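Local coordinates for protein probable benzoylformate decarboxylase (Rhodococcus jostii, PDB 7ORX) that binds thiamine diphosphate and probably belongs to the thiamine diphosphate-dependent enzymes, as one of four chains in the assembly, at residues Ala434-Ala445 and Ile484-Val495. Sequence-based numbering, arbitrary orientation.
With TPP (thiamine diphosphate), chain I.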
loop_
_atom_site.group_PDB
_atom_site.type_symbol
_atom_site.label_atom_id
_atom_site.label_comp_id
_atom_site.label_asym_id
_atom_site.label_seq_id
_atom_site.Cartn_x
_atom_site.Cartn_y
_atom_site.Cartn_z
ATOM N N ALA C 434 -3.708 16.888 27.697
ATOM C CA ALA C 434 -4.215 18.201 27.281
ATOM C C ALA C 434 -3.278 18.791 26.230
ATOM O O ALA C 434 -3.763 19.514 25.401
ATOM C CB ALA C 434 -4.333 19.101 28.462
ATOM N N ASN C 435 -1.992 18.494 26.252
ATOM C CA ASN C 435 -1.004 19.167 25.368
ATOM C C ASN C 435 -1.166 18.699 23.921
ATOM O O ASN C 435 -0.760 19.440 23.002
ATOM C CB ASN C 435 0.430 18.909 25.832
ATOM C CG ASN C 435 0.664 19.490 27.197
ATOM O OD1 ASN C 435 0.450 20.674 27.385
ATOM N ND2 ASN C 435 0.999 18.639 28.151
ATOM N N TYR C 436 -1.704 17.498 23.701
ATOM C CA TYR C 436 -1.879 16.949 22.322
ATOM C C TYR C 436 -3.005 17.712 21.587
ATOM O O TYR C 436 -2.865 17.743 20.362
ATOM C CB TYR C 436 -2.100 15.440 22.321
ATOM C CG TYR C 436 -1.031 14.599 22.972
ATOM C CD1 TYR C 436 -1.082 14.356 24.334
ATOM C CD2 TYR C 436 -0.035 13.982 22.236
ATOM C CE1 TYR C 436 -0.140 13.554 24.957
ATOM C CE2 TYR C 436 0.898 13.153 22.834
ATOM C CZ TYR C 436 0.850 12.940 24.204
ATOM O OH TYR C 436 1.764 12.157 24.876
ATOM N N GLY C 437 -3.994 18.326 22.274
ATOM C CA GLY C 437 -5.113 19.034 21.621
ATOM C C GLY C 437 -5.396 20.416 22.156
ATOM O O GLY C 437 -6.546 20.859 22.103
ATOM N N ILE C 438 -4.382 21.103 22.670
ATOM C CA ILE C 438 -4.504 22.343 23.503
ATOM C C ILE C 438 -5.112 23.449 22.652
ATOM O O ILE C 438 -5.895 24.254 23.170
ATOM C CB ILE C 438 -3.123 22.737 24.066
ATOM C CG1 ILE C 438 -3.231 23.766 25.200
ATOM C CG2 ILE C 438 -2.184 23.220 22.972
ATOM C CD1 ILE C 438 -3.858 23.210 26.471
ATOM N N THR C 439 -4.773 23.483 21.366
ATOM C CA THR C 439 -5.195 24.563 20.440
ATOM C C THR C 439 -6.713 24.523 20.223
ATOM O O THR C 439 -7.209 25.510 19.744
ATOM C CB THR C 439 -4.508 24.444 19.078
ATOM O OG1 THR C 439 -4.918 23.184 18.542
ATOM C CG2 THR C 439 -3.002 24.526 19.161
ATOM N N ALA C 440 -7.424 23.442 20.535
ATOM C CA ALA C 440 -8.893 23.413 20.407
ATOM C C ALA C 440 -9.523 24.408 21.368
ATOM O O ALA C 440 -10.720 24.731 21.188
ATOM C CB ALA C 440 -9.432 22.049 20.670
ATOM N N LEU C 441 -8.775 24.885 22.360
ATOM C CA LEU C 441 -9.307 25.910 23.283
ATOM C C LEU C 441 -9.601 27.194 22.512
ATOM O O LEU C 441 -10.615 27.845 22.814
ATOM C CB LEU C 441 -8.289 26.162 24.390
ATOM C CG LEU C 441 -8.219 25.102 25.475
ATOM C CD1 LEU C 441 -7.155 25.500 26.483
ATOM C CD2 LEU C 441 -9.585 24.930 26.142
ATOM N N TRP C 442 -8.740 27.550 21.560
ATOM C CA TRP C 442 -8.944 28.714 20.651
ATOM C C TRP C 442 -10.294 28.606 19.940
ATOM O O TRP C 442 -11.042 29.584 19.977
ATOM C CB TRP C 442 -7.824 28.792 19.629
ATOM C CG TRP C 442 -7.934 29.984 18.739
ATOM C CD1 TRP C 442 -7.475 31.242 19.013
ATOM C CD2 TRP C 442 -8.523 30.033 17.433
ATOM N NE1 TRP C 442 -7.742 32.071 17.960
ATOM C CE2 TRP C 442 -8.366 31.349 16.967
ATOM C CE3 TRP C 442 -9.163 29.111 16.620
ATOM C CZ2 TRP C 442 -8.838 31.759 15.723
ATOM C CZ3 TRP C 442 -9.619 29.514 15.379
ATOM C CH2 TRP C 442 -9.460 30.821 14.945
ATOM N N SER C 443 -10.604 27.441 19.379
ATOM C CA SER C 443 -11.876 27.201 18.668
ATOM C C SER C 443 -13.037 27.442 19.629
ATOM O O SER C 443 -13.954 28.164 19.279
ATOM C CB SER C 443 -11.887 25.847 18.043
ATOM O OG SER C 443 -10.868 25.788 17.047
ATOM N N ALA C 444 -12.963 26.944 20.841
ATOM C CA ALA C 444 -14.017 27.165 21.859
ATOM C C ALA C 444 -14.194 28.657 22.121
ATOM O O ALA C 444 -15.353 29.137 22.275
ATOM C CB ALA C 444 -13.632 26.417 23.103
ATOM N N ALA C 445 -13.080 29.382 22.211
ATOM C CA ALA C 445 -13.116 30.832 22.481
ATOM C C ALA C 445 -13.759 31.552 21.309
ATOM O O ALA C 445 -14.763 32.218 21.549
ATOM C CB ALA C 445 -11.726 31.371 22.743
ATOM N N ILE C 484 4.131 23.316 33.608
ATOM C CA ILE C 484 3.043 23.733 32.681
ATOM C C ILE C 484 1.960 24.441 33.492
ATOM O O ILE C 484 1.389 23.796 34.391
ATOM C CB ILE C 484 2.442 22.514 31.971
ATOM C CG1 ILE C 484 3.514 21.745 31.197
ATOM C CG2 ILE C 484 1.237 22.899 31.098
ATOM C CD1 ILE C 484 2.991 20.447 30.596
ATOM N N ASP C 485 1.632 25.686 33.144
ATOM C CA ASP C 485 0.493 26.428 33.740
ATOM C C ASP C 485 -0.658 26.455 32.726
ATOM O O ASP C 485 -0.600 27.279 31.807
ATOM C CB ASP C 485 0.915 27.837 34.149
ATOM C CG ASP C 485 -0.096 28.563 35.039
ATOM O OD1 ASP C 485 -1.208 28.034 35.194
ATOM O OD2 ASP C 485 0.239 29.653 35.608
ATOM N N PHE C 486 -1.686 25.627 32.916
ATOM C CA PHE C 486 -2.863 25.505 32.009
ATOM C C PHE C 486 -3.718 26.764 32.048
ATOM O O PHE C 486 -4.410 27.027 31.080
ATOM C CB PHE C 486 -3.692 24.269 32.355
ATOM C CG PHE C 486 -2.933 23.026 31.993
ATOM C CD1 PHE C 486 -2.965 22.538 30.700
ATOM C CD2 PHE C 486 -2.082 22.427 32.905
ATOM C CE1 PHE C 486 -2.227 21.425 30.352
ATOM C CE2 PHE C 486 -1.329 21.325 32.553
ATOM C CZ PHE C 486 -1.404 20.827 31.271
ATOM N N VAL C 487 -3.676 27.525 33.125
ATOM C CA VAL C 487 -4.380 28.834 33.193
ATOM C C VAL C 487 -3.731 29.759 32.166
ATOM O O VAL C 487 -4.466 30.348 31.407
ATOM C CB VAL C 487 -4.378 29.436 34.612
ATOM C CG1 VAL C 487 -4.922 30.852 34.623
ATOM C CG2 VAL C 487 -5.162 28.536 35.568
ATOM N N HIS C 488 -2.407 29.843 32.127
ATOM C CA HIS C 488 -1.655 30.661 31.142
ATOM C C HIS C 488 -1.978 30.155 29.735
ATOM O O HIS C 488 -2.158 30.984 28.840
ATOM C CB HIS C 488 -0.137 30.644 31.426
ATOM C CG HIS C 488 0.315 31.716 32.351
ATOM N ND1 HIS C 488 -0.042 33.034 32.138
ATOM C CD2 HIS C 488 1.098 31.691 33.461
ATOM C CE1 HIS C 488 0.486 33.785 33.105
ATOM N NE2 HIS C 488 1.160 32.969 33.951
ATOM N N LEU C 489 -2.061 28.845 29.539
ATOM C CA LEU C 489 -2.357 28.303 28.195
ATOM C C LEU C 489 -3.778 28.694 27.803
ATOM O O LEU C 489 -3.943 29.239 26.718
ATOM C CB LEU C 489 -2.151 26.796 28.194
ATOM C CG LEU C 489 -0.701 26.333 28.313
ATOM C CD1 LEU C 489 -0.616 24.859 27.946
ATOM C CD2 LEU C 489 0.224 27.105 27.394
ATOM N N ALA C 490 -4.748 28.507 28.684
ATOM C CA ALA C 490 -6.160 28.885 28.436
ATOM C C ALA C 490 -6.250 30.357 28.044
ATOM O O ALA C 490 -6.924 30.684 27.081
ATOM C CB ALA C 490 -7.009 28.604 29.649
ATOM N N GLU C 491 -5.591 31.238 28.786
ATOM C CA GLU C 491 -5.741 32.700 28.587
ATOM C C GLU C 491 -5.002 33.036 27.301
ATOM O O GLU C 491 -5.479 33.895 26.552
ATOM C CB GLU C 491 -5.308 33.478 29.827
ATOM C CG GLU C 491 -6.271 33.282 31.018
ATOM C CD GLU C 491 -5.892 34.018 32.320
ATOM O OE1 GLU C 491 -6.794 34.171 33.230
ATOM O OE2 GLU C 491 -4.707 34.495 32.430
ATOM N N GLY C 492 -3.940 32.298 27.006
ATOM C CA GLY C 492 -3.228 32.393 25.716
ATOM C C GLY C 492 -4.142 32.182 24.530
ATOM O O GLY C 492 -3.896 32.807 23.516
ATOM N N TYR C 493 -5.154 31.327 24.655
ATOM C CA TYR C 493 -6.092 30.991 23.557
ATOM C C TYR C 493 -7.436 31.683 23.775
ATOM O O TYR C 493 -8.282 31.584 22.915
ATOM C CB TYR C 493 -6.153 29.476 23.377
ATOM C CG TYR C 493 -4.954 28.905 22.646
ATOM C CD1 TYR C 493 -4.516 29.465 21.467
ATOM C CD2 TYR C 493 -4.241 27.819 23.122
ATOM C CE1 TYR C 493 -3.422 28.966 20.780
ATOM C CE2 TYR C 493 -3.152 27.293 22.435
ATOM C CZ TYR C 493 -2.736 27.874 21.251
ATOM O OH TYR C 493 -1.665 27.449 20.512
ATOM N N GLY C 494 -7.578 32.517 24.799
ATOM C CA GLY C 494 -8.780 33.356 24.978
ATOM C C GLY C 494 -9.849 32.632 25.759
ATOM O O GLY C 494 -11.012 33.078 25.723
ATOM N N VAL C 495 -9.488 31.555 26.454
ATOM C CA VAL C 495 -10.386 30.914 27.454
ATOM C C VAL C 495 -10.015 31.334 28.888
ATOM O O VAL C 495 -8.856 31.269 29.267
ATOM C CB VAL C 495 -10.379 29.395 27.291
ATOM C CG1 VAL C 495 -11.280 28.698 28.305
ATOM C CG2 VAL C 495 -10.799 29.055 25.900
HETATM N "N1'" TPP I . 1.168 9.436 22.703
HETATM C "C2'" TPP I . -0.093 9.351 22.260
HETATM C CM2 TPP I . -0.475 10.161 21.064
HETATM N "N3'" TPP I . -1.038 8.585 22.803
HETATM C "C4'" TPP I . -0.696 7.840 23.867
HETATM N "N4'" TPP I . -1.666 7.074 24.386
HETATM C "C5'" TPP I . 0.606 7.870 24.419
HETATM C "C6'" TPP I . 1.503 8.694 23.765
HETATM C "C7'" TPP I . 1.014 7.058 25.639
HETATM N N3 TPP I . 0.367 7.501 26.898
HETATM C C2 TPP I . -0.573 6.772 27.507
HETATM S S1 TPP I . -1.103 7.455 28.987
HETATM C C5 TPP I . 0.008 8.770 28.750
HETATM C C4 TPP I . 0.658 8.696 27.560
HETATM C CM4 TPP I . 1.610 9.719 27.014
HETATM C C6 TPP I . 0.212 9.804 29.824
HETATM C C7 TPP I . -0.799 10.912 29.790
HETATM O O7 TPP I . -1.395 10.965 31.100
HETATM P PA TPP I . -2.190 12.256 31.600
HETATM O O1A TPP I . -3.089 12.949 30.629
HETATM O O2A TPP I . -1.130 13.104 32.219
HETATM O O3A TPP I . -3.080 11.493 32.693
HETATM P PB TPP I . -2.600 10.610 33.975
HETATM O O1B TPP I . -3.845 10.146 34.713
HETATM O O2B TPP I . -1.760 9.466 33.448
HETATM O O3B TPP I . -1.780 11.584 34.793
#
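Tyr493 lies against the backbone and side chains of Ile438, Thr439, Leu441 and Trp442, joining two helices that pack on the parallel sheet of the C-terminal thiamine diphosphate-binding domain. Helices 440-445 and 486-493 cross at -50° with their axes 8.8 Å apart at closest approach, and the contact is overwhelmingly apolar. Thr439 CA sits over one face of the tyrosine ring, while Trp442 CB approaches Tyr493 CD1 at 3.8 Å. With CG of Tyr493 anti to the carbonyl carbon (chi1 -77°), the ring runs along Thr439, whose side chain points the same way. Further along, Leu441 reaches Ala490 CA with CD1, and the side chains of Ile438 and Leu489 cross at about a right angle, Ile438 CD1 3.9 Å from Leu489 CD1. Ile438 CD1 also meets the edge of the Phe486 ring, and Ala434 CB lies 3.7 Å from Phe486 CE1.

Polar ends turn to the second subunit: Tyr493 OH bonds to Asn435 OD1 of that chain, and Asn435 OD1 to its Tyr493 OH, so the contact belongs to the subunit interface. Tyr436, of the thiamine diphosphate pocket, bonds through OH to Asn26 OD1 of the second subunit. Gly494, at positive phi, ends the second helix in a Schellman motif: Gly494 N bonds to Glu491 O (3.1 Å) and Val495 N to Ala490 O (2.8 Å), with Tyr493 N reaching Ala490 O from the opposite face.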